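Local coordinates for putative type I restriction enzyme R protein (Bacteroides fragilis NCTC 9343, PDB 3EVY) that is probably the subunit of a type I restriction enzyme needed for ATP hydrolysis and DNA cleavage, represented here by part of its C-terminal region, at residues Lys11-Val17 with Val63-Phe69; Arg19-Ala24 with Ala55-Arg60; Phe49-Arg54 with Tyr84-Tyr88. All blocks are in the same frame, centred on the assembly; numbering follows the deposited sequence.

Contact 1: residues Lys11-Val17 with Val63-Phe69; sequences KPYEKLV and VKGYNEF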
loop_
_atom_site.group_PDB
_atom_site.type_symbol
_atom_site.label_atom_id
_atom_site.label_comp_id
_atom_site.label_asym_id
_atom_site.label_seq_id
_atom_site.Cartn_x
_atom_site.Cartn_y
_atom_site.Cartn_z
ATOM N N LYS A 11 -21.163 -3.963 4.093
ATOM C CA LYS A 11 -20.486 -5.136 4.653
ATOM C C LYS A 11 -19.014 -4.877 4.995
ATOM O O LYS A 11 -18.323 -4.070 4.334
ATOM C CB LYS A 11 -20.556 -6.277 3.642
ATOM C CG LYS A 11 -21.977 -6.605 3.219
ATOM C CD LYS A 11 -21.942 -7.748 2.239
ATOM C CE LYS A 11 -20.920 -8.790 2.727
ATOM N NZ LYS A 11 -20.469 -9.663 1.613
ATOM N N PRO A 12 -18.520 -5.580 6.019
ATOM C CA PRO A 12 -17.126 -5.473 6.498
ATOM C C PRO A 12 -16.090 -5.359 5.351
ATOM O O PRO A 12 -15.249 -4.455 5.410
ATOM C CB PRO A 12 -16.931 -6.767 7.303
ATOM C CG PRO A 12 -18.277 -7.033 7.855
ATOM C CD PRO A 12 -19.231 -6.684 6.679
ATOM N N TYR A 13 -16.175 -6.236 4.344
ATOM C CA TYR A 13 -15.238 -6.230 3.221
ATOM C C TYR A 13 -15.196 -4.930 2.421
ATOM O O TYR A 13 -14.136 -4.467 2.004
ATOM C CB TYR A 13 -15.558 -7.356 2.253
ATOM C CG TYR A 13 -14.682 -7.370 1.007
ATOM C CD1 TYR A 13 -13.390 -7.902 1.014
ATOM C CD2 TYR A 13 -15.163 -6.872 -0.206
ATOM C CE1 TYR A 13 -12.631 -7.931 -0.133
ATOM C CE2 TYR A 13 -14.353 -6.875 -1.365
ATOM C CZ TYR A 13 -13.112 -7.407 -1.311
ATOM O OH TYR A 13 -12.371 -7.459 -2.490
ATOM N N GLU A 14 -16.379 -4.410 2.154
ATOM C CA GLU A 14 -16.587 -3.216 1.363
ATOM C C GLU A 14 -16.044 -2.035 2.106
ATOM O O GLU A 14 -15.338 -1.215 1.504
ATOM C CB GLU A 14 -18.097 -3.007 1.133
ATOM C CG GLU A 14 -18.797 -4.261 0.495
ATOM C CD GLU A 14 -20.331 -4.152 0.368
ATOM O OE1 GLU A 14 -20.804 -4.281 -0.796
ATOM O OE2 GLU A 14 -21.032 -3.953 1.416
ATOM N N LYS A 15 -16.333 -1.970 3.415
ATOM C CA LYS A 15 -15.729 -0.959 4.316
ATOM C C LYS A 15 -14.211 -0.928 4.235
ATOM O O LYS A 15 -13.619 0.152 4.104
ATOM C CB LYS A 15 -16.131 -1.173 5.794
ATOM C CG LYS A 15 -17.396 -0.412 6.254
ATOM C CD LYS A 15 -17.804 -0.764 7.701
ATOM C CE LYS A 15 -18.294 -2.206 7.824
ATOM N NZ LYS A 15 -18.295 -2.748 9.220
ATOM N N LEU A 16 -13.559 -2.080 4.386
ATOM C CA LEU A 16 -12.103 -2.110 4.358
ATOM C C LEU A 16 -11.521 -1.751 2.952
ATOM O O LEU A 16 -10.400 -1.228 2.859
ATOM C CB LEU A 16 -11.575 -3.480 4.801
ATOM C CG LEU A 16 -11.889 -4.029 6.211
ATOM C CD1 LEU A 16 -11.847 -5.642 6.265
ATOM C CD2 LEU A 16 -10.900 -3.464 7.241
ATOM N N VAL A 17 -12.206 -2.156 1.889
ATOM C CA VAL A 17 -11.770 -1.815 0.522
ATOM C C VAL A 17 -11.783 -0.308 0.345
ATOM O O VAL A 17 -10.838 0.251 -0.196
ATOM C CB VAL A 17 -12.635 -2.506 -0.580
ATOM C CG1 VAL A 17 -12.445 -1.858 -1.987
ATOM C CG2 VAL A 17 -12.358 -4.000 -0.644
ATOM N N VAL A 63 -8.088 -7.512 3.740
ATOM C CA VAL A 63 -9.090 -7.786 2.665
ATOM C C VAL A 63 -8.887 -9.097 1.940
ATOM O O VAL A 63 -9.841 -9.674 1.496
ATOM C CB VAL A 63 -9.286 -6.592 1.648
ATOM C CG1 VAL A 63 -9.640 -5.306 2.429
ATOM C CG2 VAL A 63 -8.045 -6.407 0.826
ATOM N N LYS A 64 -7.653 -9.602 1.827
ATOM C CA LYS A 64 -7.488 -10.926 1.210
ATOM C C LYS A 64 -8.022 -12.014 2.127
ATOM O O LYS A 64 -8.155 -13.181 1.715
ATOM C CB LYS A 64 -6.010 -11.203 0.845
ATOM C CG LYS A 64 -5.443 -10.233 -0.188
ATOM C CD LYS A 64 -4.026 -10.517 -0.521
ATOM C CE LYS A 64 -3.613 -9.658 -1.677
ATOM N NZ LYS A 64 -2.210 -9.929 -2.015
ATOM N N GLY A 65 -8.307 -11.658 3.360
ATOM C CA GLY A 65 -8.866 -12.629 4.264
ATOM C C GLY A 65 -10.391 -12.802 4.176
ATOM O O GLY A 65 -11.015 -13.408 5.089
ATOM N N TYR A 66 -10.988 -12.262 3.094
ATOM C CA TYR A 66 -12.422 -12.418 2.812
ATOM C C TYR A 66 -12.673 -13.281 1.568
ATOM O O TYR A 66 -11.970 -13.165 0.541
ATOM C CB TYR A 66 -13.166 -11.046 2.644
ATOM C CG TYR A 66 -13.303 -10.310 3.968
ATOM C CD1 TYR A 66 -12.264 -9.575 4.454
ATOM C CD2 TYR A 66 -14.463 -10.464 4.768
ATOM C CE1 TYR A 66 -12.363 -8.915 5.677
ATOM C CE2 TYR A 66 -14.569 -9.832 5.992
ATOM C CZ TYR A 66 -13.541 -9.049 6.432
ATOM O OH TYR A 66 -13.636 -8.409 7.645
ATOM N N ASN A 67 -13.727 -14.095 1.646
ATOM C CA ASN A 67 -14.128 -14.972 0.524
ATOM C C ASN A 67 -14.385 -14.167 -0.761
ATOM O O ASN A 67 -14.153 -14.673 -1.884
ATOM C CB ASN A 67 -15.444 -15.643 0.865
ATOM C CG ASN A 67 -15.273 -16.848 1.793
ATOM O OD1 ASN A 67 -14.283 -17.594 1.693
ATOM N ND2 ASN A 67 -16.279 -17.074 2.652
ATOM N N GLU A 68 -14.863 -12.940 -0.595
ATOM C CA GLU A 68 -15.234 -12.147 -1.752
ATOM C C GLU A 68 -14.082 -11.329 -2.316
ATOM O O GLU A 68 -14.313 -10.498 -3.189
ATOM C CB GLU A 68 -16.458 -11.272 -1.483
ATOM C CG GLU A 68 -16.348 -10.242 -0.352
ATOM C CD GLU A 68 -16.880 -10.763 1.006
ATOM O OE1 GLU A 68 -16.395 -11.841 1.502
ATOM O OE2 GLU A 68 -17.753 -10.061 1.612
ATOM N N PHE A 69 -12.850 -11.574 -1.837
ATOM C CA PHE A 69 -11.669 -10.783 -2.285
ATOM C C PHE A 69 -11.483 -10.759 -3.811
ATOM O O PHE A 69 -11.466 -11.794 -4.486
ATOM C CB PHE A 69 -10.339 -11.172 -1.573
ATOM C CG PHE A 69 -9.097 -10.524 -2.195
ATOM C CD1 PHE A 69 -8.805 -9.194 -2.006
ATOM C CD2 PHE A 69 -8.280 -11.268 -3.097
ATOM C CE1 PHE A 69 -7.657 -8.571 -2.639
ATOM C CE2 PHE A 69 -7.164 -10.688 -3.728
ATOM C CZ PHE A 69 -6.814 -9.333 -3.470
HETATM O O HOH W 1 -17.535 -8.829 4.197
#
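The polar part of the contact centres on E68 OE2, which K11 NZ meets at 2.7 Å in a salt bridge, coming from above the carboxylate plane. A water also gives a hydrogen to OE2 and accepts one from the backbone N of Y13, in the first turn of helix 12-30. K11 occupies the N-cap position, and its backbone N is hydrogen-bonded to E14 OE2 at 2.7 Å. Beyond the segments, Y13 OH is hydrogen-bonded to D73 OD2 and D70 N.

The Y13 ring is packed on both faces, by E68 CG, 3.8 Å from the ring centroid in a CH-pi contact, and by V17 CG2. Its edge is turned toward the face of Y66 in an offset edge-to-face pair, planes 62° apart. A bend at chi2 of E68 carries the carboxylate past this ring to K11.

Apolar packing adds to this: the CD1 methyl of L16 meets Y66 CE1 at 3.4 Å, and L16 CB lies 3.6 Å from V63 CG1. Charge and aromatic packing thus tie the start of helix 12-30 to the two successive type I turns, V63-Y66 and Y66-F69, that follow helix 43-63.

Contact 2: residues Arg19-Ala24 with Ala55-Arg60; sequences RFNEMA and AMLRLR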
loop_
_atom_site.group_PDB
_atom_site.type_symbol
_atom_site.label_atom_id
_atom_site.label_comp_id
_atom_site.label_asym_id
_atom_site.label_seq_id
_atom_site.Cartn_x
_atom_site.Cartn_y
_atom_site.Cartn_z
ATOM N N ARG A 19 -11.540 2.119 2.777
ATOM C CA ARG A 19 -10.371 2.543 3.518
ATOM C C ARG A 19 -9.033 2.284 2.746
ATOM O O ARG A 19 -8.132 3.126 2.765
ATOM C CB ARG A 19 -10.240 1.791 4.847
ATOM C CG ARG A 19 -10.989 2.408 6.007
ATOM C CD ARG A 19 -11.136 1.430 7.212
ATOM N NE ARG A 19 -9.827 1.185 7.821
ATOM C CZ ARG A 19 -9.560 0.185 8.655
ATOM N NH1 ARG A 19 -10.522 -0.654 9.024
ATOM N NH2 ARG A 19 -8.331 0.048 9.141
ATOM N N PHE A 20 -8.872 1.098 2.171
ATOM C CA PHE A 20 -7.569 0.781 1.486
ATOM C C PHE A 20 -7.373 1.763 0.325
ATOM O O PHE A 20 -6.266 2.287 0.115
ATOM C CB PHE A 20 -7.532 -0.644 0.898
ATOM C CG PHE A 20 -6.220 -0.918 0.179
ATOM C CD1 PHE A 20 -5.107 -1.304 0.886
ATOM C CD2 PHE A 20 -6.068 -0.583 -1.150
ATOM C CE1 PHE A 20 -3.882 -1.429 0.253
ATOM C CE2 PHE A 20 -4.848 -0.749 -1.786
ATOM C CZ PHE A 20 -3.778 -1.168 -1.096
ATOM N N ASN A 21 -8.462 2.016 -0.405
ATOM C CA ASN A 21 -8.366 2.817 -1.618
ATOM C C ASN A 21 -8.077 4.301 -1.317
ATOM O O ASN A 21 -7.375 5.007 -2.092
ATOM C CB ASN A 21 -9.588 2.629 -2.518
ATOM C CG ASN A 21 -9.589 1.295 -3.234
ATOM O OD1 ASN A 21 -8.542 0.591 -3.304
ATOM N ND2 ASN A 21 -10.716 0.948 -3.808
ATOM N N GLU A 22 -8.625 4.786 -0.211
ATOM C CA GLU A 22 -8.286 6.146 0.241
ATOM C C GLU A 22 -6.860 6.247 0.688
ATOM O O GLU A 22 -6.166 7.243 0.376
ATOM C CB GLU A 22 -9.247 6.614 1.352
ATOM C CG GLU A 22 -10.648 6.800 0.827
ATOM C CD GLU A 22 -11.721 6.918 1.954
ATOM O OE1 GLU A 22 -11.356 6.882 3.177
ATOM O OE2 GLU A 22 -12.935 7.026 1.593
ATOM N N MET A 23 -6.425 5.275 1.483
ATOM C CA MET A 23 -5.025 5.164 1.914
ATOM C C MET A 23 -4.105 5.094 0.694
ATOM O O MET A 23 -3.078 5.747 0.672
ATOM C CB MET A 23 -4.839 3.888 2.682
ATOM C CG MET A 23 -3.637 3.781 3.586
ATOM S SD MET A 23 -3.831 2.345 4.749
ATOM C CE MET A 23 -5.595 2.816 5.219
ATOM N N ALA A 24 -4.476 4.316 -0.322
ATOM C CA ALA A 24 -3.596 4.146 -1.486
ATOM C C ALA A 24 -3.423 5.455 -2.293
ATOM O O ALA A 24 -2.327 5.804 -2.727
ATOM C CB ALA A 24 -4.154 3.037 -2.427
ATOM N N ALA A 55 1.043 -0.036 6.934
ATOM C CA ALA A 55 -0.410 0.048 7.122
ATOM C C ALA A 55 -1.212 -0.396 5.911
ATOM O O ALA A 55 -2.280 -0.986 6.039
ATOM C CB ALA A 55 -0.859 1.572 7.502
ATOM N N MET A 56 -0.776 0.008 4.723
ATOM C CA MET A 56 -1.415 -0.516 3.464
ATOM C C MET A 56 -1.219 -1.994 3.369
ATOM O O MET A 56 -2.149 -2.741 3.016
ATOM C CB MET A 56 -0.715 0.135 2.201
ATOM C CG MET A 56 -1.262 1.543 1.760
ATOM S SD MET A 56 -0.904 1.755 -0.020
ATOM C CE MET A 56 0.753 1.230 -0.112
ATOM N N LEU A 57 0.002 -2.467 3.654
ATOM C CA LEU A 57 0.293 -3.893 3.512
ATOM C C LEU A 57 -0.678 -4.737 4.470
ATOM O O LEU A 57 -1.226 -5.775 4.084
ATOM C CB LEU A 57 1.785 -4.215 3.810
ATOM C CG LEU A 57 2.028 -5.741 4.016
ATOM C CD1 LEU A 57 1.712 -6.602 2.684
ATOM C CD2 LEU A 57 3.483 -6.039 4.483
ATOM N N ARG A 58 -0.883 -4.260 5.687
ATOM C CA ARG A 58 -1.726 -4.976 6.683
ATOM C C ARG A 58 -3.177 -4.972 6.260
ATOM O O ARG A 58 -3.881 -6.009 6.382
ATOM C CB ARG A 58 -1.553 -4.340 8.075
ATOM C CG ARG A 58 -0.216 -4.687 8.733
ATOM C CD ARG A 58 0.025 -3.994 10.074
ATOM N NE ARG A 58 -1.010 -4.362 11.053
ATOM C CZ ARG A 58 -0.960 -5.437 11.848
ATOM N NH1 ARG A 58 0.086 -6.275 11.827
ATOM N NH2 ARG A 58 -1.982 -5.670 12.681
ATOM N N LEU A 59 -3.618 -3.862 5.665
ATOM C CA LEU A 59 -4.996 -3.725 5.274
ATOM C C LEU A 59 -5.231 -4.565 3.997
ATOM O O LEU A 59 -6.276 -5.224 3.814
ATOM C CB LEU A 59 -5.319 -2.240 5.039
ATOM C CG LEU A 59 -6.694 -1.772 4.600
ATOM C CD1 LEU A 59 -7.802 -2.477 5.403
ATOM C CD2 LEU A 59 -6.794 -0.195 4.845
ATOM N N ARG A 60 -4.264 -4.552 3.109
ATOM C CA ARG A 60 -4.344 -5.409 1.930
ATOM C C ARG A 60 -4.454 -6.892 2.353
ATOM O O ARG A 60 -5.237 -7.635 1.804
ATOM C CB ARG A 60 -3.167 -5.222 1.032
ATOM C CG ARG A 60 -3.334 -5.826 -0.363
ATOM C CD ARG A 60 -2.824 -4.847 -1.371
ATOM N NE ARG A 60 -2.884 -5.375 -2.699
ATOM C CZ ARG A 60 -3.058 -4.670 -3.800
ATOM N NH1 ARG A 60 -3.140 -5.307 -4.934
ATOM N NH2 ARG A 60 -3.250 -3.361 -3.764
#
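R60 NH2, which lies beside F20 CZ at 3.5 Å, is gripped by the carbonyl oxygen of I76 and weakly by that of T75, while NH1 of the same guanidinium forms a salt bridge with E78; F81 adds a cation-pi contact. F20 CZ sits at the guanidinium edge, and the ring and guanidinium planes are 72° apart. The aliphatic part follows the same ring, R60 CD being 3.8 Å from F20 CZ.

F20 has CG trans to its backbone N (chi1 178°), which carries the ring across to helix 43-63. There its edge faces M56 O, 3.5 Å from F20 CE1, and M56 SD stands obliquely to it in a Met-aromatic contact, 5.0 Å from the centroid. M23 and M56 lie side by side and run counter to each other, CG to CG at 3.7 Å. M23 bends at chi3, bringing its methyl CE to L59 CD2 at 3.3 Å, a tight carbon pair. L59 CD2 also lies 3.6 Å from F20 CA, so this one methyl packs against both the F20 backbone and the end of M23. On the flank, A24 CA approaches M56 SD.

F81 of helix 78-91 also touches F20 and M56, extending this apolar layer to a third helix. The axes of the short segments come within 10.1 Å at 157°, the geometry of a near-antiparallel pair of long helices in a small all-helical bundle.

Contact 3: residues Phe49-Arg54 with Tyr84-Tyr88; sequences FVILFR and YQSKY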
loop_
_atom_site.group_PDB
_atom_site.type_symbol
_atom_site.label_atom_id
_atom_site.label_comp_id
_atom_site.label_asym_id
_atom_site.label_seq_id
_atom_site.Cartn_x
_atom_site.Cartn_y
_atom_site.Cartn_z
ATOM N N PHE A 49 7.577 6.436 4.514
ATOM C CA PHE A 49 7.234 5.468 3.526
ATOM C C PHE A 49 7.022 4.104 4.178
ATOM O O PHE A 49 5.965 3.488 3.983
ATOM C CB PHE A 49 8.325 5.325 2.473
ATOM C CG PHE A 49 8.232 4.038 1.739
ATOM C CD1 PHE A 49 7.244 3.863 0.754
ATOM C CD2 PHE A 49 9.080 2.982 2.036
ATOM C CE1 PHE A 49 7.123 2.661 0.093
ATOM C CE2 PHE A 49 8.976 1.830 1.366
ATOM C CZ PHE A 49 7.994 1.645 0.389
ATOM N N VAL A 50 8.009 3.643 4.944
ATOM C CA VAL A 50 7.859 2.412 5.729
ATOM C C VAL A 50 6.545 2.338 6.544
ATOM O O VAL A 50 5.827 1.353 6.488
ATOM C CB VAL A 50 9.092 2.243 6.646
ATOM C CG1 VAL A 50 8.904 1.071 7.635
ATOM C CG2 VAL A 50 10.273 2.027 5.801
ATOM N N ILE A 51 6.211 3.413 7.274
ATOM C CA ILE A 51 5.017 3.426 8.114
ATOM C C ILE A 51 3.746 3.390 7.278
ATOM O O ILE A 51 2.830 2.619 7.552
ATOM C CB ILE A 51 5.095 4.651 9.052
ATOM C CG1 ILE A 51 6.169 4.358 10.113
ATOM C CG2 ILE A 51 3.760 4.940 9.694
ATOM C CD1 ILE A 51 6.764 5.619 10.855
ATOM N N LEU A 52 3.714 4.166 6.195
ATOM C CA LEU A 52 2.586 4.144 5.323
ATOM C C LEU A 52 2.458 2.804 4.650
ATOM O O LEU A 52 1.356 2.294 4.459
ATOM C CB LEU A 52 2.639 5.256 4.228
ATOM C CG LEU A 52 2.340 6.713 4.651
ATOM C CD1 LEU A 52 2.096 7.647 3.445
ATOM C CD2 LEU A 52 1.140 6.780 5.589
ATOM N N PHE A 53 3.573 2.281 4.176
ATOM C CA PHE A 53 3.436 1.085 3.427
ATOM C C PHE A 53 3.041 -0.061 4.378
ATOM O O PHE A 53 2.298 -0.967 3.999
ATOM C CB PHE A 53 4.704 0.729 2.697
ATOM C CG PHE A 53 4.506 -0.459 1.770
ATOM C CD1 PHE A 53 3.956 -0.267 0.493
ATOM C CD2 PHE A 53 4.815 -1.744 2.195
ATOM C CE1 PHE A 53 3.762 -1.365 -0.365
ATOM C CE2 PHE A 53 4.586 -2.866 1.324
ATOM C CZ PHE A 53 4.073 -2.620 0.064
ATOM N N ARG A 54 3.599 -0.090 5.583
ATOM C CA ARG A 54 3.155 -1.151 6.572
ATOM C C ARG A 54 1.660 -1.184 6.790
ATOM O O ARG A 54 1.037 -2.240 6.805
ATOM C CB ARG A 54 3.830 -1.015 7.948
ATOM C CG ARG A 54 3.466 -2.209 8.900
ATOM C CD ARG A 54 4.263 -2.149 10.179
ATOM N NE ARG A 54 3.820 -3.254 11.024
ATOM C CZ ARG A 54 4.126 -3.390 12.312
ATOM N NH1 ARG A 54 4.910 -2.502 12.921
ATOM N NH2 ARG A 54 3.660 -4.444 12.969
ATOM N N TYR A 84 6.644 -2.140 -4.722
ATOM C CA TYR A 84 6.820 -1.274 -3.560
ATOM C C TYR A 84 7.249 -2.108 -2.337
ATOM O O TYR A 84 8.034 -1.662 -1.501
ATOM C CB TYR A 84 5.519 -0.544 -3.233
ATOM C CG TYR A 84 5.196 0.646 -4.135
ATOM C CD1 TYR A 84 5.885 1.873 -3.993
ATOM C CD2 TYR A 84 4.177 0.557 -5.110
ATOM C CE1 TYR A 84 5.555 2.966 -4.771
ATOM C CE2 TYR A 84 3.868 1.653 -5.920
ATOM C CZ TYR A 84 4.543 2.843 -5.743
ATOM O OH TYR A 84 4.224 3.951 -6.526
ATOM N N GLN A 85 6.726 -3.322 -2.253
ATOM C CA GLN A 85 6.982 -4.153 -1.084
ATOM C C GLN A 85 8.471 -4.555 -1.063
ATOM O O GLN A 85 9.108 -4.559 -0.009
ATOM C CB GLN A 85 6.082 -5.348 -1.133
ATOM C CG GLN A 85 6.014 -6.152 0.143
ATOM C CD GLN A 85 5.236 -7.440 -0.059
ATOM O OE1 GLN A 85 5.699 -8.362 -0.726
ATOM N NE2 GLN A 85 4.068 -7.500 0.488
ATOM N N SER A 86 9.065 -4.824 -2.225
ATOM C CA SER A 86 10.533 -5.119 -2.214
ATOM C C SER A 86 11.318 -3.979 -1.574
ATOM O O SER A 86 12.245 -4.225 -0.771
ATOM C CB SER A 86 11.088 -5.392 -3.615
ATOM O OG SER A 86 10.301 -6.417 -4.204
ATOM N N LYS A 87 10.951 -2.739 -1.908
ATOM C CA LYS A 87 11.643 -1.563 -1.323
ATOM C C LYS A 87 11.443 -1.523 0.166
ATOM O O LYS A 87 12.350 -1.126 0.940
ATOM C CB LYS A 87 11.114 -0.228 -1.894
ATOM C CG LYS A 87 11.266 -0.057 -3.364
ATOM C CD LYS A 87 12.740 0.153 -3.741
ATOM C CE LYS A 87 12.941 1.108 -4.956
ATOM N NZ LYS A 87 14.353 0.900 -5.536
ATOM N N TYR A 88 10.225 -1.839 0.578
ATOM C CA TYR A 88 9.863 -1.788 1.975
ATOM C C TYR A 88 10.684 -2.854 2.740
ATOM O O TYR A 88 11.287 -2.539 3.766
ATOM C CB TYR A 88 8.363 -2.019 2.102
ATOM C CG TYR A 88 7.882 -2.411 3.497
ATOM C CD1 TYR A 88 7.672 -1.445 4.489
ATOM C CD2 TYR A 88 7.575 -3.731 3.791
ATOM C CE1 TYR A 88 7.222 -1.795 5.781
ATOM C CE2 TYR A 88 7.076 -4.106 5.055
ATOM C CZ TYR A 88 6.922 -3.134 6.061
ATOM O OH TYR A 88 6.437 -3.529 7.325
#
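Y88 sits as a knob in a hole formed by F49, V50, F53 and R54 of helix 43-63. Its CG is anti to the backbone N (chi1 162°), sending the ring across the gap between the helices. F53 CD2 lies over one face of this ring, offset toward the rim and 3.4 Å from Y88 CG, with the two ring planes at 42°. Farther out, Y88 CE1 meets V50 CG1 at 3.8 Å, and Y88 OH lies 3.6 Å from R54 CG.

F53 reaches the other way, along the backbone of helix 78-91: F53 CZ is 3.5 Å from Q85 CA, and F53 CE1 is 3.5 Å from Y84 CB. A single knob-in-hole insertion joins these two helices of the bundle, whose short segments cross at 128° with axes 10.5 Å apart at closest approach. F81, one turn before Q85, adds another ring to F53.

F49 completes the hole beside Y88. Its ring presents an edge to Y84 O and to the Y88 backbone, F49 CE2 being 3.8 Å from Y88 CA, while one face is covered by F53 CB. Away from this pair of segments, F49 makes an edge-to-face contact with F31, and Y84 does the same with F27 of helix 12-30.

In the fold
Contacts 1 and 2 both use helix 12-30, their centres about 12 Å apart, and join where L16 CD2 meets L59 CD1 at 3.7 Å. Contacts 2 and 3 share helix 43-63 in the same way: their centres are about 11 Å apart, and L57, facing away from helix 12-30, packs on Q85 and Y88. Helix 43-63 thus packs on both helix 12-30 and helix 78-91, which also meet each other through Y84 and F27. Contacts 1 and 3 lie on opposite sides of the chain's centre, about 22 Å between centres, and do not touch. Contact 2, its centre about 5 Å from the centre of the chain, bridges them, with F81 reaching residues of both contacts 2 and 3.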